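Local coordinates for protein 6-phosphogluconolactonase (Shewanella baltica, PDB 3NWP) that probably hydrolyses 6-phosphogluconolactone to 6-phosphogluconate, the second step of the oxidative pentose phosphate pathway, at residues A[181-186]-A[217-222]; A[130-135]-A[188-193]. All blocks are in the same frame, centred on the assembly; numbering follows the deposited sequence. Where two conformers were deposited one is given.

Contact 1 (A[181-186]-A[217-222]); sequences SAILNS and RAVLAQ
Leu184 and Gln222 carry a small, largely apolar helix-to-helix contact between the C-terminal end of helix 180-184 and the region of helix 217-220, two short helices lying against the same face of the central sheet. No hydrogen bond crosses it. The two side chains slide past each other in opposite directions, and both methyls of Leu184 meet the aliphatic part of the glutamine, with CD2 3.8 Å from Gln222 CG. Leu184 CD1 also approaches Ala218 O at 4.1 Å. Deeper in, Ile183 CG2 touches Val219 CG2 at 4.3 Å, where Val219 also packs on Ile189 and Leu135 of the sheet.

The Gln222 side chain folds back onto the C-terminal part of the preceding helix 217-220. Its CG sits between the backbone N and the carbonyl carbon (chi1 61°), the chain bends at chi2, and NE2 donates to Val219 O at 2.9 Å, in the carbonyl plane; OE1 accepts from Thr225 N. An alanine here would probably open a gap beside the Leu184 methyls and leave Val219 O and Thr225 N without these side-chain partners. Short helices in contact on one face of a largely parallel sheet fit a layered, Rossmann-like alpha/beta fold.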
loop_
_atom_site.group_PDB
_atom_site.type_symbol
_atom_site.label_atom_id
_atom_site.label_comp_id
_atom_site.label_asym_id
_atom_site.label_seq_id
_atom_site.Cartn_x
_atom_site.Cartn_y
_atom_site.Cartn_z
ATOM N N SER A 181 -10.254 0.274 7.328
ATOM C CA SER A 181 -11.464 -0.231 6.704
ATOM C C SER A 181 -11.325 -0.250 5.175
ATOM O O SER A 181 -11.752 -1.217 4.508
ATOM C CB SER A 181 -12.700 0.552 7.159
ATOM O OG SER A 181 -12.574 1.888 6.849
ATOM N N ALA A 182 -10.703 0.781 4.607
ATOM C CA ALA A 182 -10.468 0.823 3.143
ATOM C C ALA A 182 -9.492 -0.268 2.706
ATOM O O ALA A 182 -9.720 -0.978 1.715
ATOM C CB ALA A 182 -9.904 2.206 2.721
ATOM N N ILE A 183 -8.380 -0.390 3.407
ATOM C CA ILE A 183 -7.298 -1.363 3.028
ATOM C C ILE A 183 -7.810 -2.777 3.140
ATOM O O ILE A 183 -7.480 -3.625 2.287
ATOM C CB ILE A 183 -6.040 -1.129 3.889
ATOM C CG1 ILE A 183 -5.335 0.162 3.511
ATOM C CG2 ILE A 183 -5.018 -2.324 3.901
ATOM C CD1 ILE A 183 -4.677 0.223 2.092
ATOM N N LEU A 184 -8.572 -3.090 4.186
ATOM C CA LEU A 184 -9.091 -4.465 4.371
ATOM C C LEU A 184 -10.271 -4.793 3.492
ATOM O O LEU A 184 -10.512 -6.011 3.279
ATOM C CB LEU A 184 -9.404 -4.730 5.842
ATOM C CG LEU A 184 -8.216 -4.782 6.763
ATOM C CD1 LEU A 184 -8.721 -5.103 8.178
ATOM C CD2 LEU A 184 -7.066 -5.790 6.317
ATOM N N ASN A 185 -10.897 -3.788 2.876
ATOM C CA ASN A 185 -11.965 -4.038 1.883
ATOM C C ASN A 185 -11.290 -4.235 0.524
ATOM O O ASN A 185 -11.345 -3.405 -0.363
ATOM C CB ASN A 185 -13.004 -2.924 1.826
ATOM C CG ASN A 185 -14.223 -3.316 0.980
ATOM O OD1 ASN A 185 -14.557 -4.508 0.860
ATOM N ND2 ASN A 185 -14.833 -2.342 0.369
ATOM N N SER A 186 -10.607 -5.365 0.471
ATOM C CA SER A 186 -9.771 -5.725 -0.644
ATOM C C SER A 186 -9.830 -7.223 -0.774
ATOM O O SER A 186 -10.190 -7.963 0.151
ATOM C CB SER A 186 -8.332 -5.281 -0.411
ATOM O OG SER A 186 -7.817 -5.822 0.781
ATOM N N ARG A 217 0.176 -5.314 12.314
ATOM C CA ARG A 217 -0.631 -6.386 12.835
ATOM C C ARG A 217 -2.098 -6.337 12.498
ATOM O O ARG A 217 -2.766 -7.363 12.489
ATOM C CB ARG A 217 -0.447 -6.459 14.389
ATOM C CG ARG A 217 0.977 -6.814 14.801
ATOM C CD ARG A 217 1.235 -6.515 16.279
ATOM N NE ARG A 217 2.501 -7.059 16.731
ATOM C CZ ARG A 217 3.144 -6.666 17.836
ATOM N NH1 ARG A 217 2.664 -5.638 18.549
ATOM N NH2 ARG A 217 4.288 -7.258 18.213
ATOM N N ALA A 218 -2.643 -5.133 12.239
ATOM C CA ALA A 218 -4.039 -5.042 11.838
ATOM C C ALA A 218 -4.330 -5.764 10.530
ATOM O O ALA A 218 -5.421 -6.292 10.335
ATOM C CB ALA A 218 -4.502 -3.566 11.763
ATOM N N VAL A 219 -3.308 -5.837 9.674
ATOM C CA VAL A 219 -3.344 -6.594 8.425
ATOM C C VAL A 219 -2.990 -8.080 8.641
ATOM O O VAL A 219 -3.694 -8.961 8.165
ATOM C CB VAL A 219 -2.385 -5.966 7.401
ATOM C CG1 VAL A 219 -2.204 -6.854 6.179
ATOM C CG2 VAL A 219 -2.916 -4.563 6.976
ATOM N N LEU A 220 -1.975 -8.319 9.466
ATOM C CA LEU A 220 -1.488 -9.719 9.667
ATOM C C LEU A 220 -2.392 -10.568 10.513
ATOM O O LEU A 220 -2.423 -11.787 10.320
ATOM C CB LEU A 220 -0.111 -9.724 10.285
ATOM C CG LEU A 220 1.000 -9.008 9.493
ATOM C CD1 LEU A 220 2.366 -9.052 10.177
ATOM C CD2 LEU A 220 1.087 -9.524 8.017
ATOM N N ALA A 221 -3.123 -9.949 11.437
ATOM C CA ALA A 221 -3.882 -10.710 12.432
ATOM C C ALA A 221 -5.245 -11.114 11.944
ATOM O O ALA A 221 -5.848 -12.060 12.493
ATOM C CB ALA A 221 -3.963 -9.943 13.740
ATOM N N GLN A 222 -5.773 -10.462 10.933
ATOM C CA GLN A 222 -7.113 -10.723 10.415
ATOM C C GLN A 222 -7.112 -11.896 9.416
ATOM O O GLN A 222 -6.066 -12.214 8.849
ATOM C CB GLN A 222 -7.746 -9.450 9.857
ATOM C CG GLN A 222 -6.995 -8.801 8.692
ATOM C CD GLN A 222 -7.171 -9.559 7.402
ATOM O OE1 GLN A 222 -8.289 -9.997 7.053
ATOM N NE2 GLN A 222 -6.065 -9.721 6.647
#

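Contact 2 (A[130-135]-A[188-193]); sequences FDVVVL and QIYLHL
Strands 132-135 and 189-194 pair in parallel at the heart of the Rossmann-like alpha/beta sheet, with Val133, Val134 and Leu135 in register with Ile189, Tyr190 and Leu191. Four backbone hydrogen bonds join them: Val133 N to Gln188 O, Tyr190 N to Val133 O, Leu135 N to Tyr190 O and His192 N to Leu135 O.

On one face, Leu135 and Ile189 cross obliquely, and Leu135 CD1 lies 3.8 Å from Ile189 CG2. That methyl is anti to the backbone N of Ile189, whereas CG1 (chi1 -65°) lies beside it and comes 4.1 Å from Val133 CB. Leu191 has CG anti to its backbone N (chi1 180°), and its CD1 lies 3.6 Å from Leu135 O.

The other face, lined by Val134 and Tyr190, turns to helix 14-36. Here Val132 CG1 meets the edge of the Tyr190 ring, near its plane, 3.8 Å from CD2, while Tyr190 OH hydrogen-bonds with Gln28 OE1 of that helix. The Gln188 chain bends at chi2 (79°), which turns CD back, and NE2 lies 4.1 Å above one face of the Tyr190 ring, offset toward the rim; it also donates to Ile189 O at 3.0 Å, from above that carbonyl plane.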
loop_
_atom_site.group_PDB
_atom_site.type_symbol
_atom_site.label_atom_id
_atom_site.label_comp_id
_atom_site.label_asym_id
_atom_site.label_seq_id
_atom_site.Cartn_x
_atom_site.Cartn_y
_atom_site.Cartn_z
ATOM N N PHE A 130 -10.926 -3.166 -3.353
ATOM C CA PHE A 130 -9.728 -3.069 -4.117
ATOM C C PHE A 130 -9.295 -4.460 -4.557
ATOM O O PHE A 130 -9.291 -5.391 -3.750
ATOM C CB PHE A 130 -8.586 -2.423 -3.339
ATOM C CG PHE A 130 -8.842 -1.018 -2.856
ATOM C CD1 PHE A 130 -9.132 0.009 -3.733
ATOM C CD2 PHE A 130 -8.664 -0.715 -1.543
ATOM C CE1 PHE A 130 -9.344 1.308 -3.265
ATOM C CE2 PHE A 130 -8.857 0.604 -1.074
ATOM C CZ PHE A 130 -9.176 1.584 -1.956
ATOM N N ASP A 131 -8.873 -4.615 -5.808
ATOM C CA ASP A 131 -8.483 -5.950 -6.254
ATOM C C ASP A 131 -7.139 -6.392 -5.693
ATOM O O ASP A 131 -6.965 -7.557 -5.277
ATOM C CB ASP A 131 -8.470 -6.023 -7.756
ATOM C CG ASP A 131 -9.876 -5.795 -8.314
ATOM O OD1 ASP A 131 -10.784 -6.604 -7.971
ATOM O OD2 ASP A 131 -10.123 -4.757 -8.966
ATOM N N VAL A 132 -6.175 -5.474 -5.675
ATOM C CA VAL A 132 -4.819 -5.772 -5.177
ATOM C C VAL A 132 -4.302 -4.569 -4.366
ATOM O O VAL A 132 -4.412 -3.413 -4.831
ATOM C CB VAL A 132 -3.851 -6.038 -6.317
ATOM C CG1 VAL A 132 -2.431 -6.272 -5.751
ATOM C CG2 VAL A 132 -4.259 -7.265 -7.138
ATOM N N VAL A 133 -3.820 -4.824 -3.167
ATOM C CA VAL A 133 -3.154 -3.818 -2.330
ATOM C C VAL A 133 -1.761 -4.284 -2.058
ATOM O O VAL A 133 -1.544 -5.411 -1.588
ATOM C CB VAL A 133 -3.897 -3.660 -1.008
ATOM C CG1 VAL A 133 -3.160 -2.712 -0.028
ATOM C CG2 VAL A 133 -5.325 -3.160 -1.247
ATOM N N VAL A 134 -0.768 -3.426 -2.302
ATOM C CA VAL A 134 0.648 -3.722 -2.073
ATOM C C VAL A 134 1.119 -2.805 -0.951
ATOM O O VAL A 134 1.064 -1.578 -1.068
ATOM C CB VAL A 134 1.503 -3.518 -3.309
ATOM C CG1 VAL A 134 2.949 -4.049 -3.017
ATOM C CG2 VAL A 134 0.880 -4.221 -4.539
ATOM N N LEU A 135 1.505 -3.422 0.166
ATOM C CA LEU A 135 1.959 -2.758 1.360
ATOM C C LEU A 135 3.476 -2.895 1.626
ATOM O O LEU A 135 4.109 -3.876 1.168
ATOM C CB LEU A 135 1.167 -3.265 2.591
ATOM C CG LEU A 135 -0.349 -3.077 2.559
ATOM C CD1 LEU A 135 -0.888 -3.656 3.925
ATOM C CD2 LEU A 135 -0.657 -1.569 2.455
ATOM N N GLN A 188 -6.999 -9.024 -2.175
ATOM C CA GLN A 188 -5.670 -9.583 -1.990
ATOM C C GLN A 188 -4.734 -8.475 -1.511
ATOM O O GLN A 188 -4.734 -7.383 -2.101
ATOM C CB GLN A 188 -5.143 -10.145 -3.269
ATOM C CG GLN A 188 -3.661 -10.586 -3.209
ATOM C CD GLN A 188 -3.489 -11.936 -2.548
ATOM O OE1 GLN A 188 -4.072 -12.946 -3.032
ATOM N NE2 GLN A 188 -2.763 -12.000 -1.423
ATOM N N ILE A 189 -3.980 -8.754 -0.430
ATOM C CA ILE A 189 -2.920 -7.875 0.005
ATOM C C ILE A 189 -1.598 -8.595 -0.119
ATOM O O ILE A 189 -1.472 -9.810 0.166
ATOM C CB ILE A 189 -3.173 -7.517 1.513
ATOM C CG1 ILE A 189 -4.461 -6.717 1.647
ATOM C CG2 ILE A 189 -1.958 -6.785 2.081
ATOM C CD1 ILE A 189 -4.922 -6.506 3.092
ATOM N N TYR A 190 -0.568 -7.853 -0.567
ATOM C CA TYR A 190 0.829 -8.309 -0.585
ATOM C C TYR A 190 1.628 -7.457 0.353
ATOM O O TYR A 190 1.398 -6.243 0.382
ATOM C CB TYR A 190 1.409 -8.183 -1.989
ATOM C CG TYR A 190 0.779 -9.130 -2.956
ATOM C CD1 TYR A 190 1.118 -10.461 -2.955
ATOM C CD2 TYR A 190 -0.160 -8.713 -3.888
ATOM C CE1 TYR A 190 0.469 -11.364 -3.802
ATOM C CE2 TYR A 190 -0.755 -9.584 -4.788
ATOM C CZ TYR A 190 -0.413 -10.925 -4.746
ATOM O OH TYR A 190 -1.038 -11.821 -5.603
ATOM N N LEU A 191 2.459 -8.054 1.193
ATOM C CA LEU A 191 3.402 -7.311 1.990
ATOM C C LEU A 191 4.801 -7.592 1.448
ATOM O O LEU A 191 5.250 -8.748 1.484
ATOM C CB LEU A 191 3.323 -7.747 3.449
ATOM C CG LEU A 191 4.262 -7.049 4.400
ATOM C CD1 LEU A 191 4.046 -5.494 4.418
ATOM C CD2 LEU A 191 4.124 -7.618 5.819
ATOM N N HIS A 192 5.492 -6.568 0.932
ATOM C CA HIS A 192 6.751 -6.674 0.222
ATOM C C HIS A 192 7.825 -6.212 1.174
ATOM O O HIS A 192 7.911 -5.007 1.515
ATOM C CB HIS A 192 6.655 -5.823 -1.010
ATOM C CG HIS A 192 7.883 -5.801 -1.858
ATOM N ND1 HIS A 192 7.956 -5.011 -2.999
ATOM C CD2 HIS A 192 9.034 -6.509 -1.804
ATOM C CE1 HIS A 192 9.142 -5.202 -3.554
ATOM N NE2 HIS A 192 9.812 -6.108 -2.862
ATOM N N LEU A 193 8.669 -7.150 1.587
ATOM C CA LEU A 193 9.746 -6.886 2.521
ATOM C C LEU A 193 11.111 -7.305 1.950
ATOM O O LEU A 193 11.214 -8.313 1.246
ATOM C CB LEU A 193 9.547 -7.699 3.810
ATOM C CG LEU A 193 8.223 -7.590 4.530
ATOM C CD1 LEU A 193 8.200 -8.533 5.747
ATOM C CD2 LEU A 193 8.012 -6.122 4.954
#

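How the contacts relate
The centres of the two contacts lie about 10 Å apart, contact 2 within the central sheet and contact 1 in the helical layer on it. Their segments alternate along the chain, 130-135, 181-186, 188-193 and 217-222, and helix 180-184 is followed, after a short loop, by strand 189-194. The two contacts meet where that loop passes the residues leading into strand 132-135: Asn185 O lies 3.0 Å from Phe130 N, probably a hydrogen bond, and Ser186 CB packs 3.8 Å from Val133 CG2. Helix 14-36 lies against the opposite face of the sheet, so the paired strands are sandwiched between helical layers within a single family region.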